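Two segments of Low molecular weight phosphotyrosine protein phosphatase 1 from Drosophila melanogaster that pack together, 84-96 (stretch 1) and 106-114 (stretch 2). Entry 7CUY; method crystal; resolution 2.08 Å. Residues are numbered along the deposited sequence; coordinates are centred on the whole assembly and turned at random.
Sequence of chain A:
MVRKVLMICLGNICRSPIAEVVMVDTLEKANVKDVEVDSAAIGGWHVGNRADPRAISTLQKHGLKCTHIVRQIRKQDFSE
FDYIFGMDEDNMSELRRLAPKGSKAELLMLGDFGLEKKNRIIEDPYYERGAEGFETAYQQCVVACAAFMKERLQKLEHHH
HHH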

# COMPACT_ATOMS: atom_id res chain seq x y z
N ILE A 84 5.67 0.95 7.41
CA ILE A 84 5.75 1.40 6.03
C ILE A 84 5.92 0.17 5.14
O ILE A 84 6.82 -0.63 5.37
N PHE A 85 5.05 0.03 4.15
CA PHE A 85 4.97 -1.14 3.28
C PHE A 85 5.41 -0.82 1.86
O PHE A 85 4.86 0.09 1.23
N GLY A 86 6.36 -1.61 1.32
CA GLY A 86 6.60 -1.61 -0.11
C GLY A 86 5.79 -2.69 -0.79
O GLY A 86 5.28 -3.60 -0.16
N MET A 87 5.69 -2.59 -2.11
CA MET A 87 4.96 -3.60 -2.88
C MET A 87 5.86 -4.66 -3.49
O MET A 87 5.41 -5.81 -3.67
N ASP A 88 7.10 -4.32 -3.85
CA ASP A 88 8.01 -5.25 -4.51
C ASP A 88 9.43 -5.00 -4.01
O ASP A 88 9.68 -4.11 -3.20
N GLU A 89 10.38 -5.80 -4.51
CA GLU A 89 11.74 -5.72 -3.98
C GLU A 89 12.42 -4.39 -4.30
O GLU A 89 13.23 -3.91 -3.50
N ASP A 90 12.12 -3.80 -5.46
CA ASP A 90 12.63 -2.46 -5.79
C ASP A 90 12.14 -1.42 -4.78
O ASP A 90 12.92 -0.57 -4.33
N ASN A 91 10.84 -1.45 -4.45
CA ASN A 91 10.32 -0.63 -3.35
C ASN A 91 11.17 -0.78 -2.09
O ASN A 91 11.55 0.21 -1.45
N MET A 92 11.45 -2.04 -1.70
CA MET A 92 12.16 -2.27 -0.45
C MET A 92 13.54 -1.62 -0.48
O MET A 92 13.95 -0.98 0.50
N SER A 93 14.27 -1.76 -1.59
CA SER A 93 15.58 -1.12 -1.72
C SER A 93 15.47 0.39 -1.55
O SER A 93 16.25 1.00 -0.81
N GLU A 94 14.50 1.01 -2.23
CA GLU A 94 14.32 2.45 -2.13
C GLU A 94 14.01 2.88 -0.69
O GLU A 94 14.58 3.87 -0.20
N LEU A 95 13.11 2.17 -0.01
CA LEU A 95 12.79 2.54 1.37
C LEU A 95 14.00 2.41 2.28
O LEU A 95 14.24 3.28 3.14
N ARG A 96 14.78 1.33 2.12
CA ARG A 96 16.00 1.16 2.90
C ARG A 96 16.92 2.36 2.73
O ARG A 96 17.46 2.89 3.71
N GLU A 106 8.77 0.57 10.97
CA GLU A 106 9.13 -0.78 10.56
C GLU A 106 8.90 -0.92 9.05
O GLU A 106 7.78 -0.68 8.57
N LEU A 107 9.93 -1.31 8.31
CA LEU A 107 9.83 -1.44 6.86
C LEU A 107 9.47 -2.87 6.49
O LEU A 107 10.25 -3.80 6.74
N LEU A 108 8.32 -3.06 5.86
CA LEU A 108 7.84 -4.39 5.54
C LEU A 108 7.44 -4.42 4.08
O LEU A 108 7.14 -3.40 3.47
N MET A 109 7.43 -5.61 3.51
CA MET A 109 6.87 -5.79 2.19
C MET A 109 5.49 -6.42 2.35
O MET A 109 5.35 -7.42 3.06
N LEU A 110 4.47 -5.79 1.74
CA LEU A 110 3.09 -6.17 2.07
C LEU A 110 2.84 -7.65 1.81
O LEU A 110 2.18 -8.33 2.61
N GLY A 111 3.38 -8.19 0.72
CA GLY A 111 3.09 -9.57 0.37
C GLY A 111 3.77 -10.61 1.24
O GLY A 111 3.50 -11.80 1.07
N ASP A 112 4.65 -10.20 2.16
CA ASP A 112 5.17 -11.18 3.11
C ASP A 112 4.10 -11.62 4.12
O ASP A 112 4.36 -12.50 4.95
N PHE A 113 2.90 -11.05 4.05
CA PHE A 113 1.80 -11.45 4.92
C PHE A 113 0.74 -12.12 4.08
O PHE A 113 0.40 -11.64 2.99
N GLY A 114 0.26 -13.27 4.55
CA GLY A 114 -0.85 -13.99 3.91
C GLY A 114 -0.59 -14.76 2.63
O GLY A 114 -1.01 -15.92 2.51

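Strands 84-86 and 106-109 run parallel, pairing Ile-84 with Leu-107, Phe-85 with Leu-108 and Gly-86 with Met-109. The side chains of Phe-85 and Leu-108 lie on one face of the sheet, those of Ile-84, Leu-107 and Met-109 on the other. Four backbone hydrogen bonds hold this register, from Ile-84 N to Glu-106 O (2.9 Å) at one end to Leu-110 N to Gly-86 O (3.0 Å) at the other.

On the face bearing Phe-85 and Leu-108, the aromatic ring fills a hollow lined by Leu-108, Leu-110 and Phe-113. With chi1 m, Phe-85 brings CE1 to 3.7 Å from Leu-108 CB. Leu-110, chi1 t and chi2 p, sets CD1 over one face of the ring, 4.2 Å from its centroid, in a CH-pi contact, while Phe-113 CE2 meets the ring edge at Phe-85 CE1 (4.1 Å). Met-87 starts away from stretch 2, but its m, m chain curls back until CE lies 4.2 Å from Leu-110 CD2.

The face bearing Ile-84, Leu-107 and Met-109 is covered by helix 89-96, nearly antiparallel to strand 106-109. Here the bare surface of Gly-86 forms a hollow for Met-92; a CB on Gly-86 would lie 2.8 Å from Met-92 SD and clash. The mmm rotamer of Met-92 places SD 3.7 Å from Met-109 CB and CE 3.3 Å from Leu-108 O. Met-109, t, t, p, extends under the start of the helix, its SD 3.9 Å from Asp-88 C. Farther along, Leu-107 (m, t) reaches Ile-84 CB through CD2 (4.1 Å) and Leu-95 CB through CD1 (4.2 Å).

Polar groups secure the turn into the helix. Asp-88 OD1 caps it by accepting from Asn-91 N (2.8 Å), and Asn-91 OD1 accepts from Met-87 N (2.7 Å). A water bridges the stretches, donating to Met-87 O (2.6 Å from the water O) and accepting from Gly-111 N (2.9 Å from the same O).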

# COMPACT_ATOMS: atom_id res chain seq x y z
CB ILE A 84 6.90 2.40 5.83
CG1 ILE A 84 6.73 3.59 6.78
CG2 ILE A 84 6.92 2.87 4.40
CD1 ILE A 84 7.66 4.74 6.52
CB PHE A 85 3.54 -1.70 3.22
CG PHE A 85 3.09 -2.43 4.45
CD1 PHE A 85 3.42 -3.76 4.64
CD2 PHE A 85 2.29 -1.81 5.39
CE1 PHE A 85 2.98 -4.45 5.77
CE2 PHE A 85 1.86 -2.49 6.52
CZ PHE A 85 2.20 -3.81 6.71
CB MET A 87 4.15 -2.92 -3.99
CG MET A 87 3.19 -1.85 -3.48
SD MET A 87 1.87 -2.51 -2.44
CE MET A 87 2.12 -1.61 -0.94
CB ASP A 88 7.89 -5.13 -6.05
CG ASP A 88 8.28 -3.77 -6.56
OD1 ASP A 88 8.93 -3.02 -5.82
OD2 ASP A 88 7.93 -3.44 -7.72
CB GLU A 89 12.58 -6.90 -4.50
CG GLU A 89 12.52 -7.10 -6.01
CD GLU A 89 11.32 -7.94 -6.47
OE1 GLU A 89 10.24 -7.36 -6.75
OE2 GLU A 89 11.46 -9.19 -6.56
CB ASP A 90 12.20 -2.06 -7.20
CG ASP A 90 13.00 -2.75 -8.31
OD1 ASP A 90 14.07 -3.35 -8.03
OD2 ASP A 90 12.55 -2.68 -9.48
CB ASN A 91 8.88 -1.01 -3.02
CG ASN A 91 7.91 -0.56 -4.07
OD1 ASN A 91 6.75 -0.97 -4.06
ND2 ASN A 91 8.38 0.29 -4.99
CB MET A 92 12.26 -3.77 -0.16
CG MET A 92 10.92 -4.47 0.08
SD MET A 92 9.71 -3.49 1.03
CE MET A 92 10.38 -3.40 2.68
CB SER A 93 16.21 -1.46 -3.07
OG SER A 93 16.38 -2.87 -3.22
CB GLU A 94 13.22 2.91 -3.08
CG GLU A 94 13.63 2.93 -4.56
CD GLU A 94 14.61 4.08 -4.89
OE1 GLU A 94 14.21 5.04 -5.59
OE2 GLU A 94 15.77 4.02 -4.44
CB LEU A 95 11.63 1.66 1.89
CG LEU A 95 10.26 1.94 1.29
CD1 LEU A 95 9.27 0.83 1.60
CD2 LEU A 95 9.74 3.27 1.79
CB ARG A 96 16.72 -0.12 2.50
CG ARG A 96 16.22 -1.41 3.15
CD ARG A 96 17.24 -2.57 2.99
NE ARG A 96 17.57 -2.80 1.59
CZ ARG A 96 18.67 -2.35 1.01
NH1 ARG A 96 19.56 -1.66 1.73
NH2 ARG A 96 18.89 -2.57 -0.29
CB GLU A 106 8.30 -1.80 11.35
CG GLU A 106 8.88 -3.21 11.32
CD GLU A 106 8.02 -4.25 12.06
OE1 GLU A 106 8.06 -5.44 11.65
OE2 GLU A 106 7.34 -3.90 13.04
CB LEU A 107 11.13 -1.04 6.16
CG LEU A 107 11.81 0.24 6.61
CD1 LEU A 107 12.99 0.56 5.67
CD2 LEU A 107 10.83 1.40 6.69
CB LEU A 108 6.64 -4.78 6.44
CG LEU A 108 6.95 -4.68 7.94
CD1 LEU A 108 5.68 -4.74 8.75
CD2 LEU A 108 7.96 -5.77 8.39
CB MET A 109 7.78 -6.66 1.32
CG MET A 109 7.42 -6.54 -0.13
SD MET A 109 8.49 -7.48 -1.21
CE MET A 109 7.91 -9.14 -0.85
CB LEU A 110 2.11 -5.29 1.29
CG LEU A 110 0.62 -5.59 1.56
CD1 LEU A 110 0.33 -5.55 3.03
CD2 LEU A 110 -0.29 -4.61 0.83
CB ASP A 112 6.39 -10.62 3.85
CG ASP A 112 7.68 -10.70 3.02
OD1 ASP A 112 7.71 -11.44 2.01
OD2 ASP A 112 8.68 -10.04 3.38
CB PHE A 113 1.26 -10.23 5.69
CG PHE A 113 2.26 -9.66 6.64
CD1 PHE A 113 2.34 -10.13 7.94
CD2 PHE A 113 3.18 -8.72 6.21
CE1 PHE A 113 3.30 -9.63 8.82
CE2 PHE A 113 4.14 -8.21 7.07
CZ PHE A 113 4.21 -8.66 8.37
O HOH W 1 4.56 -7.35 -1.75